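Local coordinates for hypothetical protein VPA1032 (Vibrio parahaemolyticus, PDB 1ZBP), which is of unknown function but belongs to the ImpE family, probably associated with bacterial protein secretion, and joins an N-terminal helical part to beta sheets, at residues A80-F84 and N164-V168; Y155-F159 and G204-M208. One frame throughout, in Å; residues are numbered along the deposited sequence.

Interaction 1 (A80-F84 and N164-V168); sequences ARKDF and NYFLV
The C-terminal turn of helix 65-84 packs across the first residues of strand 165-169, a helix-on-sheet contact at the junction between the helical N-terminal part of this ImpE-family protein and its beta-rich C-terminal part. Residues 80-84 are regular alpha helix, with the i to i+4 hydrogen bond from Phe84 N to Ala80 O (2.7 Å); residues 165-168 are extended. The two axes approach to 9.1 Å with 58° between their N-to-C directions, and the backbones come nearest at Arg81 and Tyr165, CA to CA 6.1 Å. Apolar packing on the Tyr165 ring, in which the backbone of Arg81 shares, makes most of the contact, which buries 242 Å² in all. Tyr165 dominates: its CA-to-CB bond points toward the helix, and with chi1 at 166° (t) the ring lies with one face against Arg81, whose CA is 3.6 Å from Tyr165 CD2 and whose CB lies 3.5 Å from the ring centroid and almost on its normal, a CH-pi contact. Ala80 CB meets Tyr165 CB at 4.0 Å, Phe84 CB lies 3.7 Å from Tyr165 CE2, and the Tyr165 ring turns its edge to the face of Phe84 in an offset edge-to-face pair, centroids 5.8 Å apart and planes at 62°. Tyr165 OH hydrogen-bonds to Glu157 OE1 of the neighbouring strand, with which Arg81 NE forms a salt bridge. Two residues on, Leu167 again points toward the helix, its CD1 3.6 Å from CZ of Phe84 (chi1 173°, t).

Interaction 2 (Y155-F159 and G204-M208); sequences YIELF and GHMPM
Two edge strands of different sheets meet here in a short antiparallel contact: residues 155-159 and 204-207 are extended, and their axes approach to 4.5 Å with 132° between their N-to-C directions. The CA atoms come nearest at Leu158 and Met206 (4.6 Å). Such splaying accompanies a single bridge, the hydrogen-bonded pair Phe159 and His205 (CA to CA 5.0 Å), with Phe159 N to His205 O at 2.6 Å and His205 N to Phe159 O at 3.1 Å. Leu158 CA adds a CA-H...O contact to His205 O (3.3 Å). At Gly204 a CB would clash with Phe159 O. Among apolar contacts, selenomethionine Met206, with chi1 and chi2 t and chi3 m (-83°), brings its CE to 3.4 Å from Ile156 CB, and Phe159 CZ meets Pro207 CG at 4.0 Å. Separately, Glu157, hydrogen-bonded through its carboxylate to Tyr165 OH and salt-bridged to Arg81 and Lys241, packs OE2 on the proline ring, 3.5 Å from Pro207 CG. Pro207 also covers the Phe159 ring (chi1 -70°, m) in a CH-pi contact, its CD 4.1 Å from the ring centroid.

In the fold
From the N terminus the chain runs through helices to the end of helix 65-84, passes through helices 98-113 and 116-129, and enters the beta region. Strand 155-159 comes first of the later segments; strand 165-169 then pairs with it in the three-stranded sheet and returns to the helix, closing the loop of interaction 1 over 79 intervening residues. The chain goes on through strands 173-178 and 189-196 to strand 202-207, where interaction 2 closes a second loop. The segments alternate, so the two loops cross. Together the contacts join helix 65-84 to the small sheet and that sheet to an outermost strand, 202-207, of the eight-stranded sheet, while Arg81 and Phe159 pack directly against each other between them.

Interaction 1 (A80-F84 and N164-V168)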
ATOM      1  N   ALA A  80       9.306   5.407  -2.661  1.00 34.00           N
ATOM      2  CA  ALA A  80      10.194   4.268  -2.907  1.00 36.88           C
ATOM      3  C   ALA A  80       9.403   3.105  -3.536  1.00 38.29           C
ATOM      4  O   ALA A  80       9.941   2.344  -4.350  1.00 40.21           O
ATOM      5  CB  ALA A  80      10.874   3.818  -1.603  1.00 33.05           C
ATOM      6  N   ARG A  81       8.131   2.977  -3.160  1.00 37.94           N
ATOM      7  CA  ARG A  81       7.275   1.922  -3.693  1.00 38.61           C
ATOM      8  C   ARG A  81       6.920   2.199  -5.144  1.00 39.42           C
ATOM      9  O   ARG A  81       6.922   1.294  -5.978  1.00 38.13           O
ATOM     10  CB  ARG A  81       5.998   1.795  -2.847  1.00 37.90           C
ATOM     11  CG  ARG A  81       4.871   0.977  -3.465  1.00 31.64           C
ATOM     12  CD  ARG A  81       3.740   0.926  -2.464  1.00 33.02           C
ATOM     13  NE  ARG A  81       2.603   0.116  -2.866  1.00 30.43           N
ATOM     14  CZ  ARG A  81       1.432   0.613  -3.254  1.00 32.59           C
ATOM     15  NH1 ARG A  81       1.248   1.931  -3.309  1.00 29.44           N
ATOM     16  NH2 ARG A  81       0.422  -0.209  -3.540  1.00 32.43           N
ATOM     17  N   LYS A  82       6.596   3.446  -5.452  1.00 42.48           N
ATOM     18  CA  LYS A  82       6.259   3.768  -6.830  1.00 44.97           C
ATOM     19  C   LYS A  82       7.499   3.523  -7.676  1.00 46.19           C
ATOM     20  O   LYS A  82       7.404   3.136  -8.838  1.00 47.13           O
ATOM     21  CB  LYS A  82       5.811   5.224  -6.964  1.00 45.95           C
ATOM     22  CG  LYS A  82       5.160   5.525  -8.302  1.00 49.25           C
ATOM     23  CD  LYS A  82       4.498   6.897  -8.319  1.00 50.87           C
ATOM     24  CE  LYS A  82       5.454   7.980  -8.776  1.00 50.97           C
ATOM     25  NZ  LYS A  82       4.749   9.288  -8.880  1.00 52.37           N
ATOM     26  N   ASP A  83       8.674   3.730  -7.086  1.00 47.29           N
ATOM     27  CA  ASP A  83       9.902   3.499  -7.830  1.00 48.62           C
ATOM     28  C   ASP A  83      10.234   2.016  -7.910  1.00 49.51           C
ATOM     29  O   ASP A  83      10.709   1.533  -8.940  1.00 49.98           O
ATOM     30  CB  ASP A  83      11.067   4.280  -7.218  1.00 48.63           C
ATOM     31  CG  ASP A  83      10.887   5.780  -7.355  1.00 47.68           C
ATOM     32  OD1 ASP A  83      10.383   6.212  -8.411  1.00 47.56           O
ATOM     33  OD2 ASP A  83      11.258   6.522  -6.423  1.00 47.62           O
ATOM     34  N   PHE A  84       9.974   1.289  -6.831  1.00 49.32           N
ATOM     35  CA  PHE A  84      10.248  -0.135  -6.833  1.00 49.15           C
ATOM     36  C   PHE A  84       9.524  -0.835  -7.982  1.00 51.01           C
ATOM     37  O   PHE A  84       9.933  -1.909  -8.425  1.00 51.70           O
ATOM     38  CB  PHE A  84       9.847  -0.755  -5.495  1.00 46.60           C
ATOM     39  CG  PHE A  84       9.947  -2.244  -5.475  1.00 43.96           C
ATOM     40  CD1 PHE A  84       8.829  -3.026  -5.734  1.00 42.26           C
ATOM     41  CD2 PHE A  84      11.169  -2.865  -5.258  1.00 42.41           C
ATOM     42  CE1 PHE A  84       8.929  -4.406  -5.774  1.00 44.10           C
ATOM     43  CE2 PHE A  84      11.281  -4.244  -5.296  1.00 43.85           C
ATOM     44  CZ  PHE A  84      10.161  -5.021  -5.556  1.00 43.91           C
ATOM     45  N   ASN A 164      10.605   3.950   5.307  1.00 32.47           N
ATOM     46  CA  ASN A 164      11.082   2.884   4.431  1.00 32.05           C
ATOM     47  C   ASN A 164       9.914   2.010   3.955  1.00 32.98           C
ATOM     48  O   ASN A 164       8.980   1.723   4.713  1.00 30.34           O
ATOM     49  CB  ASN A 164      12.089   2.002   5.164  1.00 32.85           C
ATOM     50  CG  ASN A 164      13.433   2.686   5.367  1.00 35.00           C
ATOM     51  OD1 ASN A 164      13.942   2.747   6.485  1.00 31.64           O
ATOM     52  ND2 ASN A 164      14.020   3.193   4.278  1.00 35.44           N
ATOM     53  N   TYR A 165       9.978   1.603   2.689  1.00 33.62           N
ATOM     54  CA  TYR A 165       8.984   0.738   2.051  1.00 34.22           C
ATOM     55  C   TYR A 165       9.401  -0.721   2.253  1.00 35.71           C
ATOM     56  O   TYR A 165      10.483  -1.136   1.813  1.00 37.55           O
ATOM     57  CB  TYR A 165       8.916   1.070   0.556  1.00 35.48           C
ATOM     58  CG  TYR A 165       8.189   0.059  -0.310  1.00 37.50           C
ATOM     59  CD1 TYR A 165       6.898  -0.381   0.012  1.00 38.80           C
ATOM     60  CD2 TYR A 165       8.785  -0.447  -1.471  1.00 35.77           C
ATOM     61  CE1 TYR A 165       6.218  -1.303  -0.808  1.00 36.87           C
ATOM     62  CE2 TYR A 165       8.121  -1.365  -2.285  1.00 35.19           C
ATOM     63  CZ  TYR A 165       6.843  -1.790  -1.951  1.00 36.42           C
ATOM     64  OH  TYR A 165       6.203  -2.709  -2.752  1.00 36.17           O
ATOM     65  N   PHE A 166       8.554  -1.490   2.932  1.00 34.06           N
ATOM     66  CA  PHE A 166       8.831  -2.906   3.203  1.00 34.07           C
ATOM     67  C   PHE A 166       7.914  -3.883   2.460  1.00 33.86           C
ATOM     68  O   PHE A 166       6.726  -3.628   2.288  1.00 35.49           O
ATOM     69  CB  PHE A 166       8.707  -3.209   4.702  1.00 33.94           C
ATOM     70  CG  PHE A 166       9.915  -2.833   5.514  1.00 38.15           C
ATOM     71  CD1 PHE A 166      10.206  -1.494   5.792  1.00 38.33           C
ATOM     72  CD2 PHE A 166      10.747  -3.830   6.040  1.00 38.90           C
ATOM     73  CE1 PHE A 166      11.311  -1.153   6.591  1.00 40.47           C
ATOM     74  CE2 PHE A 166      11.847  -3.509   6.835  1.00 40.22           C
ATOM     75  CZ  PHE A 166      12.136  -2.160   7.118  1.00 41.14           C
ATOM     76  N   LEU A 167       8.494  -5.001   2.033  1.00 33.42           N
ATOM     77  CA  LEU A 167       7.784  -6.080   1.362  1.00 32.31           C
ATOM     78  C   LEU A 167       7.991  -7.265   2.288  1.00 34.35           C
ATOM     79  O   LEU A 167       9.107  -7.782   2.423  1.00 34.30           O
ATOM     80  CB  LEU A 167       8.376  -6.365  -0.014  1.00 34.34           C
ATOM     81  CG  LEU A 167       7.667  -5.633  -1.162  1.00 35.23           C
ATOM     82  CD1 LEU A 167       8.426  -5.855  -2.466  1.00 33.92           C
ATOM     83  CD2 LEU A 167       6.231  -6.140  -1.290  1.00 32.30           C
ATOM     84  N   VAL A 168       6.911  -7.682   2.939  1.00 32.85           N
ATOM     85  CA  VAL A 168       6.992  -8.751   3.908  1.00 32.26           C
ATOM     86  C   VAL A 168       6.130  -9.946   3.550  1.00 31.99           C
ATOM     87  O   VAL A 168       4.927  -9.818   3.304  1.00 32.84           O
ATOM     88  CB  VAL A 168       6.593  -8.225   5.300  1.00 31.81           C
ATOM     89  CG1 VAL A 168       6.581  -9.346   6.303  1.00 29.75           C
ATOM     90  CG2 VAL A 168       7.574  -7.127   5.717  1.00 29.61           C
TER

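Interaction 2 (Y155-F159 and G204-M208)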
ATOM      1  N   TYR A 155       3.009 -11.520  -0.568  1.00 27.08           N
ATOM      2  CA  TYR A 155       3.620 -10.418   0.183  1.00 27.39           C
ATOM      3  C   TYR A 155       2.638  -9.318   0.579  1.00 26.09           C
ATOM      4  O   TYR A 155       1.633  -9.107  -0.085  1.00 26.32           O
ATOM      5  CB  TYR A 155       4.724  -9.750  -0.648  1.00 27.29           C
ATOM      6  CG  TYR A 155       5.980 -10.563  -0.803  1.00 33.80           C
ATOM      7  CD1 TYR A 155       7.087 -10.324   0.007  1.00 34.69           C
ATOM      8  CD2 TYR A 155       6.065 -11.585  -1.757  1.00 35.54           C
ATOM      9  CE1 TYR A 155       8.241 -11.074  -0.126  1.00 36.02           C
ATOM     10  CE2 TYR A 155       7.221 -12.341  -1.892  1.00 36.94           C
ATOM     11  CZ  TYR A 155       8.306 -12.082  -1.074  1.00 37.54           C
ATOM     12  OH  TYR A 155       9.453 -12.847  -1.190  1.00 38.48           O
ATOM     13  N   ILE A 156       2.922  -8.637   1.682  1.00 24.79           N
ATOM     14  CA  ILE A 156       2.104  -7.507   2.078  1.00 25.19           C
ATOM     15  C   ILE A 156       3.081  -6.346   2.025  1.00 26.25           C
ATOM     16  O   ILE A 156       4.313  -6.548   2.014  1.00 25.06           O
ATOM     17  CB  ILE A 156       1.523  -7.602   3.512  1.00 26.03           C
ATOM     18  CG1 ILE A 156       2.639  -7.854   4.524  1.00 25.88           C
ATOM     19  CG2 ILE A 156       0.421  -8.642   3.569  1.00 19.81           C
ATOM     20  CD1 ILE A 156       2.235  -7.518   5.942  1.00 25.96           C
ATOM     21  N   GLU A 157       2.539  -5.137   1.970  1.00 25.82           N
ATOM     22  CA  GLU A 157       3.368  -3.939   1.897  1.00 25.88           C
ATOM     23  C   GLU A 157       3.240  -3.117   3.187  1.00 27.26           C
ATOM     24  O   GLU A 157       2.184  -3.072   3.824  1.00 28.53           O
ATOM     25  CB  GLU A 157       2.940  -3.085   0.705  1.00 25.59           C
ATOM     26  CG  GLU A 157       2.900  -3.828  -0.638  1.00 23.48           C
ATOM     27  CD  GLU A 157       2.612  -2.893  -1.819  1.00 23.72           C
ATOM     28  OE1 GLU A 157       3.544  -2.524  -2.557  1.00 23.02           O
ATOM     29  OE2 GLU A 157       1.442  -2.524  -2.030  1.00 21.13           O
ATOM     30  N   LEU A 158       4.324  -2.474   3.587  1.00 27.28           N
ATOM     31  CA  LEU A 158       4.296  -1.671   4.793  1.00 27.29           C
ATOM     32  C   LEU A 158       5.128  -0.443   4.575  1.00 26.43           C
ATOM     33  O   LEU A 158       6.123  -0.486   3.872  1.00 25.88           O
ATOM     34  CB  LEU A 158       4.859  -2.456   5.988  1.00 28.12           C
ATOM     35  CG  LEU A 158       4.073  -3.672   6.509  1.00 30.57           C
ATOM     36  CD1 LEU A 158       4.957  -4.509   7.427  1.00 27.22           C
ATOM     37  CD2 LEU A 158       2.819  -3.199   7.250  1.00 30.06           C
ATOM     38  N   PHE A 159       4.693   0.661   5.164  1.00 25.61           N
ATOM     39  CA  PHE A 159       5.438   1.906   5.106  1.00 25.33           C
ATOM     40  C   PHE A 159       5.873   2.086   6.564  1.00 26.23           C
ATOM     41  O   PHE A 159       5.042   2.331   7.425  1.00 28.51           O
ATOM     42  CB  PHE A 159       4.538   3.067   4.669  1.00 25.65           C
ATOM     43  CG  PHE A 159       4.104   2.997   3.229  1.00 26.17           C
ATOM     44  CD1 PHE A 159       4.794   2.208   2.310  1.00 29.91           C
ATOM     45  CD2 PHE A 159       3.045   3.763   2.780  1.00 26.88           C
ATOM     46  CE1 PHE A 159       4.436   2.184   0.969  1.00 28.45           C
ATOM     47  CE2 PHE A 159       2.677   3.747   1.437  1.00 31.61           C
ATOM     48  CZ  PHE A 159       3.378   2.952   0.524  1.00 29.89           C
ATOM     49  N   GLY A 204       3.050   0.370  11.558  1.00 33.52           N
ATOM     50  CA  GLY A 204       3.323   1.164  10.382  1.00 30.10           C
ATOM     51  C   GLY A 204       2.031   1.403   9.639  1.00 29.62           C
ATOM     52  O   GLY A 204       0.946   1.393  10.235  1.00 28.81           O
ATOM     53  N   HIS A 205       2.153   1.624   8.334  1.00 27.88           N
ATOM     54  CA  HIS A 205       1.001   1.849   7.473  1.00 27.22           C
ATOM     55  C   HIS A 205       1.100   0.909   6.283  1.00 26.73           C
ATOM     56  O   HIS A 205       2.197   0.622   5.787  1.00 23.14           O
ATOM     57  CB  HIS A 205       0.970   3.298   6.979  1.00 25.53           C
ATOM     58  CG  HIS A 205       0.689   4.288   8.063  1.00 27.66           C
ATOM     59  ND1 HIS A 205      -0.481   5.011   8.122  1.00 25.72           N
ATOM     60  CD2 HIS A 205       1.408   4.644   9.156  1.00 27.60           C
ATOM     61  CE1 HIS A 205      -0.473   5.770   9.207  1.00 27.19           C
ATOM     62  NE2 HIS A 205       0.662   5.565   9.851  1.00 25.17           N
HETATM   63  N   MSE A 206      -0.059   0.434   5.841  1.00 25.56           N
HETATM   64  CA  MSE A 206      -0.166  -0.469   4.708  1.00 27.19           C
HETATM   65  C   MSE A 206      -0.941   0.212   3.586  1.00 27.46           C
HETATM   66  O   MSE A 206      -2.070   0.669   3.794  1.00 27.59           O
HETATM   67  CB  MSE A 206      -0.917  -1.736   5.119  1.00 28.79           C
HETATM   68  CG  MSE A 206      -1.126  -2.719   3.981  1.00 37.17           C
HETATM   69 SE   MSE A 206      -1.939  -4.398   4.471  1.00 47.71          SE
HETATM   70  CE  MSE A 206      -0.378  -5.354   5.114  1.00 42.05           C
ATOM     71  N   PRO A 207      -0.341   0.321   2.391  1.00 24.62           N
ATOM     72  CA  PRO A 207      -1.120   0.963   1.336  1.00 24.94           C
ATOM     73  C   PRO A 207      -2.304   0.025   1.060  1.00 25.46           C
ATOM     74  O   PRO A 207      -2.123  -1.164   0.820  1.00 23.09           O
ATOM     75  CB  PRO A 207      -0.114   1.075   0.177  1.00 22.93           C
ATOM     76  CG  PRO A 207       0.817  -0.060   0.405  1.00 21.41           C
ATOM     77  CD  PRO A 207       1.007  -0.028   1.920  1.00 23.88           C
HETATM   78  N   MSE A 208      -3.511   0.573   1.130  1.00 28.29           N
HETATM   79  CA  MSE A 208      -4.756  -0.166   0.942  1.00 31.47           C
HETATM   80  C   MSE A 208      -5.157  -0.334  -0.530  1.00 32.37           C
HETATM   81  O   MSE A 208      -6.119  -1.031  -0.833  1.00 34.16           O
HETATM   82  CB  MSE A 208      -5.871   0.564   1.709  1.00 35.27           C
HETATM   83  CG  MSE A 208      -6.676  -0.278   2.682  1.00 39.29           C
HETATM   84 SE   MSE A 208      -5.638  -1.370   3.916  1.00 49.14          SE
HETATM   85  CE  MSE A 208      -7.138  -2.415   4.606  1.00 45.49           C
TER